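Local atomic coordinates of tetraacyldisaccharide 4'-kinase (Aquifex aeolicus, PDB entry 4ITL), a protein that probably phosphorylates the 4'-position of a tetraacyldisaccharide 1-phosphate with ATP to form lipid IVA, the last step of its pathway. Residues P200-F205 and E304-L309; S214-V219 and K280-L285; Y275-K280 and V291-F296. All coordinates share one frame; numbering follows the deposited sequence.

Contact 1 (P200-F205 and E304-L309)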
loop_
_atom_site.group_PDB
_atom_site.type_symbol
_atom_site.label_atom_id
_atom_site.label_comp_id
_atom_site.label_asym_id
_atom_site.label_seq_id
_atom_site.Cartn_x
_atom_site.Cartn_y
_atom_site.Cartn_z
ATOM N N PRO A 200 12.980 12.786 10.810
ATOM C CA PRO A 200 13.595 11.528 10.386
ATOM C C PRO A 200 13.038 11.089 9.028
ATOM O O PRO A 200 11.833 10.848 8.894
ATOM C CB PRO A 200 13.154 10.541 11.470
ATOM C CG PRO A 200 12.708 11.364 12.611
ATOM C CD PRO A 200 12.170 12.611 12.023
ATOM N N THR A 201 13.908 11.002 8.030
ATOM C CA THR A 201 13.477 10.852 6.648
ATOM C C THR A 201 14.264 9.697 5.991
ATOM O O THR A 201 15.459 9.574 6.194
ATOM C CB THR A 201 13.694 12.195 5.852
ATOM O OG1 THR A 201 12.938 13.252 6.452
ATOM C CG2 THR A 201 13.250 12.062 4.393
ATOM N N PHE A 202 13.571 8.864 5.226
ATOM C CA PHE A 202 14.123 7.656 4.654
ATOM C C PHE A 202 13.715 7.495 3.205
ATOM O O PHE A 202 12.557 7.427 2.904
ATOM C CB PHE A 202 13.572 6.458 5.412
ATOM C CG PHE A 202 13.870 6.515 6.847
ATOM C CD1 PHE A 202 15.091 6.076 7.324
ATOM C CD2 PHE A 202 12.969 7.078 7.724
ATOM C CE1 PHE A 202 15.399 6.173 8.671
ATOM C CE2 PHE A 202 13.268 7.179 9.066
ATOM C CZ PHE A 202 14.479 6.732 9.542
ATOM N N LYS A 203 14.662 7.365 2.306
ATOM C CA LYS A 203 14.305 7.084 0.915
ATOM C C LYS A 203 13.948 5.613 0.697
ATOM O O LYS A 203 14.641 4.709 1.203
ATOM C CB LYS A 203 15.491 7.454 0.021
ATOM C CG LYS A 203 15.732 8.938 -0.111
ATOM C CD LYS A 203 16.710 9.173 -1.268
ATOM C CE LYS A 203 17.168 10.606 -1.359
ATOM N NZ LYS A 203 18.436 10.635 -2.123
ATOM N N MET A 204 12.871 5.366 -0.053
ATOM C CA MET A 204 12.456 3.999 -0.389
ATOM C C MET A 204 12.647 3.705 -1.872
ATOM O O MET A 204 12.242 4.504 -2.721
ATOM C CB MET A 204 10.981 3.793 -0.081
ATOM C CG MET A 204 10.468 2.426 -0.449
ATOM S SD MET A 204 8.800 2.223 0.190
ATOM C CE MET A 204 7.953 1.558 -1.207
ATOM N N PHE A 205 13.252 2.559 -2.165
ATOM C CA PHE A 205 13.509 2.119 -3.541
ATOM C C PHE A 205 12.844 0.760 -3.787
ATOM O O PHE A 205 12.825 -0.099 -2.905
ATOM C CB PHE A 205 15.011 1.970 -3.792
ATOM C CG PHE A 205 15.753 3.286 -3.882
ATOM C CD1 PHE A 205 16.011 3.884 -5.111
ATOM C CD2 PHE A 205 16.207 3.912 -2.742
ATOM C CE1 PHE A 205 16.736 5.102 -5.181
ATOM C CE2 PHE A 205 16.926 5.097 -2.808
ATOM C CZ PHE A 205 17.183 5.691 -4.028
ATOM N N GLU A 304 18.871 0.680 9.819
ATOM C CA GLU A 304 19.181 0.431 11.196
ATOM C C GLU A 304 18.572 1.577 12.014
ATOM O O GLU A 304 17.966 1.339 13.065
ATOM C CB GLU A 304 20.710 0.246 11.395
ATOM C CG GLU A 304 21.273 -1.046 10.733
ATOM C CD GLU A 304 20.704 -2.337 11.343
ATOM O OE1 GLU A 304 20.591 -2.428 12.584
ATOM O OE2 GLU A 304 20.345 -3.259 10.565
ATOM N N LYS A 305 18.672 2.798 11.488
ATOM C CA LYS A 305 18.029 3.961 12.112
ATOM C C LYS A 305 16.503 3.745 12.153
ATOM O O LYS A 305 15.857 3.935 13.180
ATOM C CB LYS A 305 18.377 5.237 11.329
ATOM C CG LYS A 305 17.824 6.541 11.932
ATOM C CD LYS A 305 18.172 7.747 11.038
ATOM C CE LYS A 305 17.645 9.056 11.639
ATOM N NZ LYS A 305 17.928 10.234 10.760
ATOM N N LEU A 306 15.922 3.304 11.043
ATOM C CA LEU A 306 14.478 3.036 10.970
ATOM C C LEU A 306 14.026 1.968 11.968
ATOM O O LEU A 306 13.003 2.144 12.655
ATOM C CB LEU A 306 14.097 2.599 9.548
ATOM C CG LEU A 306 12.616 2.274 9.344
ATOM C CD1 LEU A 306 11.792 3.471 9.587
ATOM C CD2 LEU A 306 12.373 1.815 7.943
ATOM N N LYS A 307 14.783 0.901 12.093
ATOM C CA LYS A 307 14.471 -0.169 13.011
ATOM C C LYS A 307 14.434 0.270 14.457
ATOM O O LYS A 307 13.649 -0.185 15.221
ATOM C CB LYS A 307 15.491 -1.273 12.957
ATOM C CG LYS A 307 15.724 -1.969 11.639
ATOM C CD LYS A 307 15.952 -3.448 11.845
ATOM C CE LYS A 307 17.170 -3.994 11.145
ATOM N NZ LYS A 307 17.732 -5.144 11.910
ATOM N N LYS A 308 15.340 1.136 14.815
ATOM C CA LYS A 308 15.405 1.655 16.174
ATOM C C LYS A 308 14.166 2.472 16.443
ATOM O O LYS A 308 13.534 2.346 17.494
ATOM C CB LYS A 308 16.671 2.500 16.379
ATOM C CG LYS A 308 17.959 1.696 16.451
ATOM C CD LYS A 308 19.203 2.580 16.639
ATOM C CE LYS A 308 19.724 3.097 15.304
ATOM N NZ LYS A 308 20.011 4.554 15.345
ATOM N N LEU A 309 13.804 3.297 15.470
ATOM C CA LEU A 309 12.585 4.089 15.548
ATOM C C LEU A 309 11.370 3.190 15.718
ATOM O O LEU A 309 10.437 3.517 16.453
ATOM C CB LEU A 309 12.474 4.953 14.288
ATOM C CG LEU A 309 11.463 6.088 14.260
ATOM C CD1 LEU A 309 11.733 7.041 15.413
ATOM C CD2 LEU A 309 11.559 6.827 12.933
HETATM O O HOH W 1 16.839 11.581 8.391
#
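F202 of strand 201-205 packs its ring against L306 of helix 304-309. The CD1 methyl of L306 lies over one face of the F202 ring, 4.2 Å from the centroid and 16° off the ring normal. This is a CH-pi contact, offset toward the rim. CB of L306 also comes within 3.9 Å of CE1 of F202. With chi1 at 179°, L306 swings its CG opposite N, which brings CD1 over the ring. Both residues are buried, and both also touch L300 of strand 291-300. Packing is looser toward P200. There CD2 of L309 stands 4.2 Å from CE2 of F202 and 4.3 Å from CB of P200.

The solvent side belongs to K305. Its extended chain runs past the ring; CD of K305 is 4.0 Å from CE1 of F202. Its ammonium continues to a water that accepts bonds from K305 NZ at 2.9 Å and from T201 N at 3.0 Å. Here strand and helix meet with their axes 9.8 Å apart. The contact joins helix 303-311 to the face of strand 201-212 on which F202 lies. Its chemistry is apolar inside, with a single water-mediated polar link at the rim.

Contact 2 (S214-V219 and K280-L285). With ACP (phosphomethylphosphonic acid adenylate ester), chain B.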
loop_
_atom_site.group_PDB
_atom_site.type_symbol
_atom_site.label_atom_id
_atom_site.label_comp_id
_atom_site.label_asym_id
_atom_site.label_seq_id
_atom_site.Cartn_x
_atom_site.Cartn_y
_atom_site.Cartn_z
ATOM N N SER A 214 1.390 -16.987 -12.822
ATOM C CA SER A 214 0.069 -16.807 -12.260
ATOM C C SER A 214 -0.250 -17.779 -11.135
ATOM O O SER A 214 -1.312 -17.673 -10.529
ATOM C CB SER A 214 -0.989 -16.980 -13.344
ATOM O OG SER A 214 -1.038 -18.333 -13.768
ATOM N N ASP A 215 0.639 -18.720 -10.853
ATOM C CA ASP A 215 0.514 -19.493 -9.617
ATOM C C ASP A 215 1.337 -18.875 -8.474
ATOM O O ASP A 215 1.490 -19.487 -7.418
ATOM C CB ASP A 215 0.968 -20.926 -9.844
ATOM C CG ASP A 215 0.077 -21.665 -10.816
ATOM O OD1 ASP A 215 -1.156 -21.403 -10.851
ATOM O OD2 ASP A 215 0.624 -22.506 -11.549
ATOM N N PHE A 216 1.844 -17.662 -8.693
ATOM C CA PHE A 216 2.688 -16.947 -7.728
ATOM C C PHE A 216 3.980 -17.667 -7.405
ATOM O O PHE A 216 4.515 -17.554 -6.319
ATOM C CB PHE A 216 1.926 -16.563 -6.458
ATOM C CG PHE A 216 1.150 -15.282 -6.615
ATOM C CD1 PHE A 216 -0.040 -15.272 -7.318
ATOM C CD2 PHE A 216 1.641 -14.082 -6.113
ATOM C CE1 PHE A 216 -0.746 -14.102 -7.495
ATOM C CE2 PHE A 216 0.937 -12.908 -6.284
ATOM C CZ PHE A 216 -0.248 -12.909 -6.971
ATOM N N GLU A 217 4.496 -18.389 -8.380
ATOM C CA GLU A 217 5.807 -18.993 -8.255
ATOM C C GLU A 217 6.821 -18.137 -9.031
ATOM O O GLU A 217 6.483 -17.599 -10.094
ATOM C CB GLU A 217 5.773 -20.414 -8.784
ATOM C CG GLU A 217 4.936 -21.351 -7.915
ATOM C CD GLU A 217 4.936 -22.766 -8.463
ATOM O OE1 GLU A 217 4.672 -22.910 -9.674
ATOM O OE2 GLU A 217 5.207 -23.714 -7.691
ATOM N N GLU A 218 8.030 -17.975 -8.484
ATOM C CA GLU A 218 9.105 -17.260 -9.199
ATOM C C GLU A 218 9.526 -18.046 -10.414
ATOM O O GLU A 218 9.707 -19.266 -10.349
ATOM C CB GLU A 218 10.337 -17.020 -8.316
ATOM C CG GLU A 218 10.077 -16.138 -7.115
ATOM C CD GLU A 218 11.334 -15.849 -6.316
ATOM O OE1 GLU A 218 12.289 -16.654 -6.395
ATOM O OE2 GLU A 218 11.363 -14.811 -5.610
ATOM N N VAL A 219 9.662 -17.343 -11.532
ATOM C CA VAL A 219 10.183 -17.936 -12.757
ATOM C C VAL A 219 11.211 -16.974 -13.352
ATOM O O VAL A 219 11.103 -15.762 -13.166
ATOM C CB VAL A 219 9.075 -18.174 -13.769
ATOM C CG1 VAL A 219 8.007 -19.053 -13.154
ATOM C CG2 VAL A 219 8.482 -16.864 -14.220
ATOM N N LYS A 280 -0.693 -7.042 -7.793
ATOM C CA LYS A 280 -2.014 -6.546 -7.437
ATOM C C LYS A 280 -3.019 -6.978 -8.464
ATOM O O LYS A 280 -4.132 -7.377 -8.128
ATOM C CB LYS A 280 -1.982 -5.000 -7.274
ATOM C CG LYS A 280 -3.305 -4.333 -7.191
ATOM C CD LYS A 280 -3.177 -2.884 -6.774
ATOM C CE LYS A 280 -4.468 -2.148 -7.087
ATOM N NZ LYS A 280 -4.503 -0.822 -6.397
ATOM N N ASP A 281 -2.622 -6.935 -9.730
ATOM C CA ASP A 281 -3.475 -7.449 -10.796
ATOM C C ASP A 281 -3.504 -8.980 -10.839
ATOM O O ASP A 281 -4.548 -9.576 -11.048
ATOM C CB ASP A 281 -3.015 -6.900 -12.168
ATOM C CG ASP A 281 -2.902 -5.368 -12.168
ATOM O OD1 ASP A 281 -3.971 -4.722 -12.176
ATOM O OD2 ASP A 281 -1.773 -4.815 -12.134
ATOM N N LEU A 282 -2.353 -9.615 -10.674
ATOM C CA LEU A 282 -2.258 -11.055 -10.836
ATOM C C LEU A 282 -3.107 -11.825 -9.806
ATOM O O LEU A 282 -3.477 -12.977 -10.045
ATOM C CB LEU A 282 -0.813 -11.498 -10.707
ATOM C CG LEU A 282 -0.484 -12.920 -11.173
ATOM C CD1 LEU A 282 -0.542 -13.032 -12.662
ATOM C CD2 LEU A 282 0.909 -13.234 -10.681
ATOM N N ILE A 283 -3.426 -11.227 -8.664
ATOM C CA ILE A 283 -4.231 -11.962 -7.681
ATOM C C ILE A 283 -5.599 -12.273 -8.261
ATOM O O ILE A 283 -6.290 -13.207 -7.827
ATOM C CB ILE A 283 -4.407 -11.236 -6.353
ATOM C CG1 ILE A 283 -4.873 -9.809 -6.581
ATOM C CG2 ILE A 283 -3.114 -11.267 -5.531
ATOM C CD1 ILE A 283 -5.496 -9.218 -5.365
ATOM N N LYS A 284 -5.984 -11.483 -9.251
ATOM C CA LYS A 284 -7.266 -11.656 -9.887
ATOM C C LYS A 284 -7.209 -12.515 -11.105
ATOM O O LYS A 284 -8.222 -12.696 -11.735
ATOM C CB LYS A 284 -7.830 -10.310 -10.293
ATOM C CG LYS A 284 -7.929 -9.341 -9.100
ATOM C CD LYS A 284 -7.809 -7.927 -9.581
ATOM C CE LYS A 284 -7.665 -6.966 -8.452
ATOM N NZ LYS A 284 -7.532 -5.613 -9.002
ATOM N N LEU A 285 -6.040 -13.035 -11.457
ATOM C CA LEU A 285 -5.920 -13.814 -12.674
ATOM C C LEU A 285 -5.189 -15.134 -12.405
ATOM O O LEU A 285 -4.421 -15.633 -13.231
ATOM C CB LEU A 285 -5.180 -12.977 -13.724
ATOM C CG LEU A 285 -5.895 -11.709 -14.222
ATOM C CD1 LEU A 285 -4.938 -10.770 -14.931
ATOM C CD2 LEU A 285 -7.020 -12.057 -15.167
HETATM P PG ACP B . -3.308 2.647 -2.799
HETATM O O1G ACP B . -4.656 2.027 -2.492
HETATM O O2G ACP B . -3.131 4.059 -2.199
HETATM O O3G ACP B . -3.190 2.769 -4.351
HETATM P PB ACP B . -0.416 1.744 -2.796
HETATM O O1B ACP B . 0.445 0.724 -2.079
HETATM O O2B ACP B . 0.066 3.114 -2.320
HETATM C C3B ACP B . -2.083 1.448 -2.122
HETATM P PA ACP B . 0.819 1.245 -5.268
HETATM O O1A ACP B . 2.176 1.914 -5.199
HETATM O O2A ACP B . 0.142 1.369 -6.586
HETATM O O3A ACP B . -0.325 1.922 -4.353
HETATM O "O5'" ACP B . 1.024 -0.297 -4.911
HETATM C "C5'" ACP B . -0.065 -1.183 -5.109
HETATM C "C4'" ACP B . 0.422 -2.561 -5.540
HETATM O "O4'" ACP B . 0.402 -2.527 -6.968
HETATM C "C3'" ACP B . 1.816 -2.944 -5.174
HETATM O "O3'" ACP B . 1.940 -3.553 -3.963
HETATM C "C2'" ACP B . 2.181 -3.867 -6.290
HETATM O "O2'" ACP B . 1.687 -5.167 -6.195
HETATM C "C1'" ACP B . 1.538 -3.184 -7.434
HETATM N N9 ACP B . 2.403 -2.251 -8.151
HETATM C C8 ACP B . 2.293 -0.902 -8.227
HETATM N N7 ACP B . 3.285 -0.425 -9.012
HETATM C C5 ACP B . 4.007 -1.458 -9.467
HETATM C C6 ACP B . 5.123 -1.584 -10.294
HETATM N N6 ACP B . 5.741 -0.412 -10.864
HETATM N N1 ACP B . 5.635 -2.797 -10.537
HETATM C C2 ACP B . 5.098 -3.918 -9.995
HETATM N N3 ACP B . 4.014 -3.853 -9.192
HETATM C C4 ACP B . 3.467 -2.641 -8.913
#
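F216 lays one face of its ring against the CD2 methyl of L282. CD2 of L282 is 4.0 Å from the centroid of the F216 ring and 23° off the normal, a CH-pi contact offset toward the rim. The two side chains come from opposite directions. At the far end of the ring, CZ of F216 meets CG2 of I283 at 3.6 Å, an oblique approach. The backbone N of I283 lies at the ring edge, in its plane. The ring therefore sits against L282-I283, at the start of a type I turn from L282 to L285.

L282 is shared between two partners. A chi1 of -166° carries its branch point out on the side away from N, and the two methyls divide the work. CD2 goes to the ring, while CD1 of L282 touches CA of S214 at 3.8 Å. Without the two methyls of L282, as with an alanine here, the F216 ring would probably lose its facing partner and a gap would open beside S214. CB of S214 also lies 3.7 Å from the carbonyl O of L285. The hydroxyl of S214 is used elsewhere, bonded to Y288 O.

K280 turns away from this packing toward the bound ATP analogue. K280 N makes a weak bond of 3.4 Å to O2' of the analogue, and its NZ forms salt bridges with E100 and D260.

The contact thus sets the loop after strand 201-212 on the short helix 279-282. L282 packs on V291 and A293 of strand 291-300, and I283 faces Y102 and L103 of helix 99-107.

Contact 3 (Y275-K280 and V291-F296). With ACP (phosphomethylphosphonic acid adenylate ester), chain B.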
loop_
_atom_site.group_PDB
_atom_site.type_symbol
_atom_site.label_atom_id
_atom_site.label_comp_id
_atom_site.label_asym_id
_atom_site.label_seq_id
_atom_site.Cartn_x
_atom_site.Cartn_y
_atom_site.Cartn_z
ATOM N N TYR A 275 1.647 -11.812 -21.438
ATOM C CA TYR A 275 1.105 -10.673 -20.725
ATOM C C TYR A 275 1.923 -10.423 -19.479
ATOM O O TYR A 275 2.316 -11.375 -18.788
ATOM C CB TYR A 275 -0.330 -10.955 -20.315
ATOM C CG TYR A 275 -1.276 -11.022 -21.472
ATOM C CD1 TYR A 275 -1.874 -9.870 -21.957
ATOM C CD2 TYR A 275 -1.571 -12.236 -22.098
ATOM C CE1 TYR A 275 -2.747 -9.923 -23.053
ATOM C CE2 TYR A 275 -2.438 -12.296 -23.181
ATOM C CZ TYR A 275 -3.020 -11.135 -23.649
ATOM O OH TYR A 275 -3.883 -11.175 -24.716
ATOM N N LEU A 276 2.225 -9.151 -19.241
ATOM C CA LEU A 276 2.988 -8.720 -18.083
ATOM C C LEU A 276 2.222 -7.670 -17.289
ATOM O O LEU A 276 1.730 -6.694 -17.840
ATOM C CB LEU A 276 4.342 -8.159 -18.510
ATOM C CG LEU A 276 5.309 -7.787 -17.390
ATOM C CD1 LEU A 276 5.857 -9.021 -16.704
ATOM C CD2 LEU A 276 6.438 -6.929 -17.923
ATOM N N THR A 277 2.147 -7.884 -15.985
ATOM C CA THR A 277 1.223 -7.167 -15.114
ATOM C C THR A 277 1.828 -7.106 -13.722
ATOM O O THR A 277 2.988 -7.452 -13.541
ATOM C CB THR A 277 -0.173 -7.806 -15.088
ATOM O OG1 THR A 277 -1.095 -6.903 -14.473
ATOM C CG2 THR A 277 -0.161 -9.108 -14.338
ATOM N N THR A 278 1.077 -6.615 -12.744
ATOM C CA THR A 278 1.639 -6.459 -11.418
ATOM C C THR A 278 1.035 -7.497 -10.483
ATOM O O THR A 278 0.020 -8.112 -10.791
ATOM C CB THR A 278 1.385 -5.047 -10.809
ATOM O OG1 THR A 278 0.056 -4.935 -10.305
ATOM C CG2 THR A 278 1.599 -3.947 -11.835
ATOM N N PRO A 279 1.634 -7.674 -9.305
ATOM C CA PRO A 279 1.032 -8.659 -8.403
ATOM C C PRO A 279 -0.405 -8.329 -7.959
ATOM O O PRO A 279 -1.214 -9.242 -7.728
ATOM C CB PRO A 279 1.993 -8.653 -7.220
ATOM C CG PRO A 279 3.302 -8.329 -7.822
ATOM C CD PRO A 279 2.980 -7.278 -8.864
ATOM N N LYS A 280 -0.693 -7.042 -7.793
ATOM C CA LYS A 280 -2.014 -6.546 -7.437
ATOM C C LYS A 280 -3.019 -6.978 -8.464
ATOM O O LYS A 280 -4.132 -7.377 -8.128
ATOM C CB LYS A 280 -1.982 -5.000 -7.274
ATOM C CG LYS A 280 -3.305 -4.333 -7.191
ATOM C CD LYS A 280 -3.177 -2.884 -6.774
ATOM C CE LYS A 280 -4.468 -2.148 -7.087
ATOM N NZ LYS A 280 -4.503 -0.822 -6.397
ATOM N N VAL A 291 0.182 -15.294 -18.250
ATOM C CA VAL A 291 0.097 -14.001 -17.568
ATOM C C VAL A 291 1.128 -13.989 -16.439
ATOM O O VAL A 291 1.104 -14.855 -15.601
ATOM C CB VAL A 291 -1.290 -13.757 -17.024
ATOM C CG1 VAL A 291 -1.318 -12.479 -16.208
ATOM C CG2 VAL A 291 -2.289 -13.715 -18.200
ATOM N N PHE A 292 2.074 -13.048 -16.471
ATOM C CA PHE A 292 3.118 -12.959 -15.448
ATOM C C PHE A 292 3.057 -11.590 -14.746
ATOM O O PHE A 292 2.450 -10.659 -15.263
ATOM C CB PHE A 292 4.488 -13.181 -16.076
ATOM C CG PHE A 292 4.607 -14.492 -16.799
ATOM C CD1 PHE A 292 5.229 -15.572 -16.200
ATOM C CD2 PHE A 292 4.080 -14.644 -18.074
ATOM C CE1 PHE A 292 5.332 -16.802 -16.877
ATOM C CE2 PHE A 292 4.175 -15.872 -18.744
ATOM C CZ PHE A 292 4.793 -16.936 -18.136
ATOM N N ALA A 293 3.679 -11.472 -13.577
ATOM C CA ALA A 293 3.747 -10.198 -12.905
ATOM C C ALA A 293 5.187 -9.860 -12.635
ATOM O O ALA A 293 5.952 -10.722 -12.188
ATOM C CB ALA A 293 3.010 -10.270 -11.588
ATOM N N LEU A 294 5.545 -8.600 -12.856
ATOM C CA LEU A 294 6.815 -8.068 -12.384
ATOM C C LEU A 294 6.751 -7.865 -10.862
ATOM O O LEU A 294 5.817 -7.259 -10.338
ATOM C CB LEU A 294 7.076 -6.736 -13.068
ATOM C CG LEU A 294 8.402 -6.039 -12.787
ATOM C CD1 LEU A 294 9.589 -6.795 -13.409
ATOM C CD2 LEU A 294 8.336 -4.633 -13.341
ATOM N N ASN A 295 7.733 -8.408 -10.152
ATOM C CA ASN A 295 7.810 -8.249 -8.705
ATOM C C ASN A 295 9.135 -7.594 -8.342
ATOM O O ASN A 295 10.091 -7.558 -9.138
ATOM C CB ASN A 295 7.700 -9.602 -8.025
ATOM C CG ASN A 295 7.269 -9.510 -6.599
ATOM O OD1 ASN A 295 6.659 -8.512 -6.148
ATOM N ND2 ASN A 295 7.537 -10.578 -5.863
ATOM N N PHE A 296 9.188 -7.079 -7.133
ATOM C CA PHE A 296 10.320 -6.289 -6.686
ATOM C C PHE A 296 10.569 -6.486 -5.202
ATOM O O PHE A 296 9.668 -6.891 -4.465
ATOM C CB PHE A 296 10.053 -4.797 -6.941
ATOM C CG PHE A 296 8.744 -4.306 -6.370
ATOM C CD1 PHE A 296 8.693 -3.693 -5.114
ATOM C CD2 PHE A 296 7.562 -4.449 -7.083
ATOM C CE1 PHE A 296 7.471 -3.248 -4.580
ATOM C CE2 PHE A 296 6.350 -4.007 -6.554
ATOM C CZ PHE A 296 6.307 -3.407 -5.297
HETATM P PG ACP B . -3.308 2.647 -2.799
HETATM O O1G ACP B . -4.656 2.027 -2.492
HETATM O O2G ACP B . -3.131 4.059 -2.199
HETATM O O3G ACP B . -3.190 2.769 -4.351
HETATM P PB ACP B . -0.416 1.744 -2.796
HETATM O O1B ACP B . 0.445 0.724 -2.079
HETATM O O2B ACP B . 0.066 3.114 -2.320
HETATM C C3B ACP B . -2.083 1.448 -2.122
HETATM P PA ACP B . 0.819 1.245 -5.268
HETATM O O1A ACP B . 2.176 1.914 -5.199
HETATM O O2A ACP B . 0.142 1.369 -6.586
HETATM O O3A ACP B . -0.325 1.922 -4.353
HETATM O "O5'" ACP B . 1.024 -0.297 -4.911
HETATM C "C5'" ACP B . -0.065 -1.183 -5.109
HETATM C "C4'" ACP B . 0.422 -2.561 -5.540
HETATM O "O4'" ACP B . 0.402 -2.527 -6.968
HETATM C "C3'" ACP B . 1.816 -2.944 -5.174
HETATM O "O3'" ACP B . 1.940 -3.553 -3.963
HETATM C "C2'" ACP B . 2.181 -3.867 -6.290
HETATM O "O2'" ACP B . 1.687 -5.167 -6.195
HETATM C "C1'" ACP B . 1.538 -3.184 -7.434
HETATM N N9 ACP B . 2.403 -2.251 -8.151
HETATM C C8 ACP B . 2.293 -0.902 -8.227
HETATM N N7 ACP B . 3.285 -0.425 -9.012
HETATM C C5 ACP B . 4.007 -1.458 -9.467
HETATM C C6 ACP B . 5.123 -1.584 -10.294
HETATM N N6 ACP B . 5.741 -0.412 -10.864
HETATM N N1 ACP B . 5.635 -2.797 -10.537
HETATM C C2 ACP B . 5.098 -3.918 -9.995
HETATM N N3 ACP B . 4.014 -3.853 -9.192
HETATM C C4 ACP B . 3.467 -2.641 -8.913
#
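V291 packs its CG2 methyl 4.0 Å from CB of Y275, at the start of a parallel strand pair in a beta-alpha-beta unit: strand 275-277, helix 279-282, strand 291-300. CG1 of V291 meets CG2 of T277 at 4.0 Å, the two side chains lying on one face of the sheet. L276 and F292 take the other face, where L276 also reaches toward L294. A293 completes the first face, its CB lying against the T278-P279 junction that opens the helix.

Outward from these side chains runs the backbone ladder. F292 N donates to Y275 O. T277 N gives a weak bond to F292 O. L294 N bonds T277 O at 2.9 Å.

The polar end is the nucleotide site. T278 is the helix N-cap, and its OG1 bonds D281 OD2. T278, P279, L294 and F296 gather around the adenine of the bound ATP analogue. CD of P279 lies 3.2 Å from L294 O. The F296 ring meets the base with its edge: CE2 of F296 is 3.5 Å from N3 of the analogue.

Overall arrangement
From the N terminus, the chain first enters contact 1 at 200-205, the start of strand 201-212. The loop after that strand supplies 214-219 to contact 2. Strand 275-277 then opens contact 3 and leads into helix 279-282, whose K280 belongs to both contacts. Residues 280-285 close contact 2, and 291-296 close contact 3, so these two cross along the chain. Their centres are about 7 Å apart, and both touch the bound nucleotide analogue. Helix 303-311 follows and closes contact 1, whose long loop encloses the other two. Strands 201-212 and 291-300 pair antiparallel and link the adenine and ribose side of the site, at contacts 2 and 3, to helix 303-311.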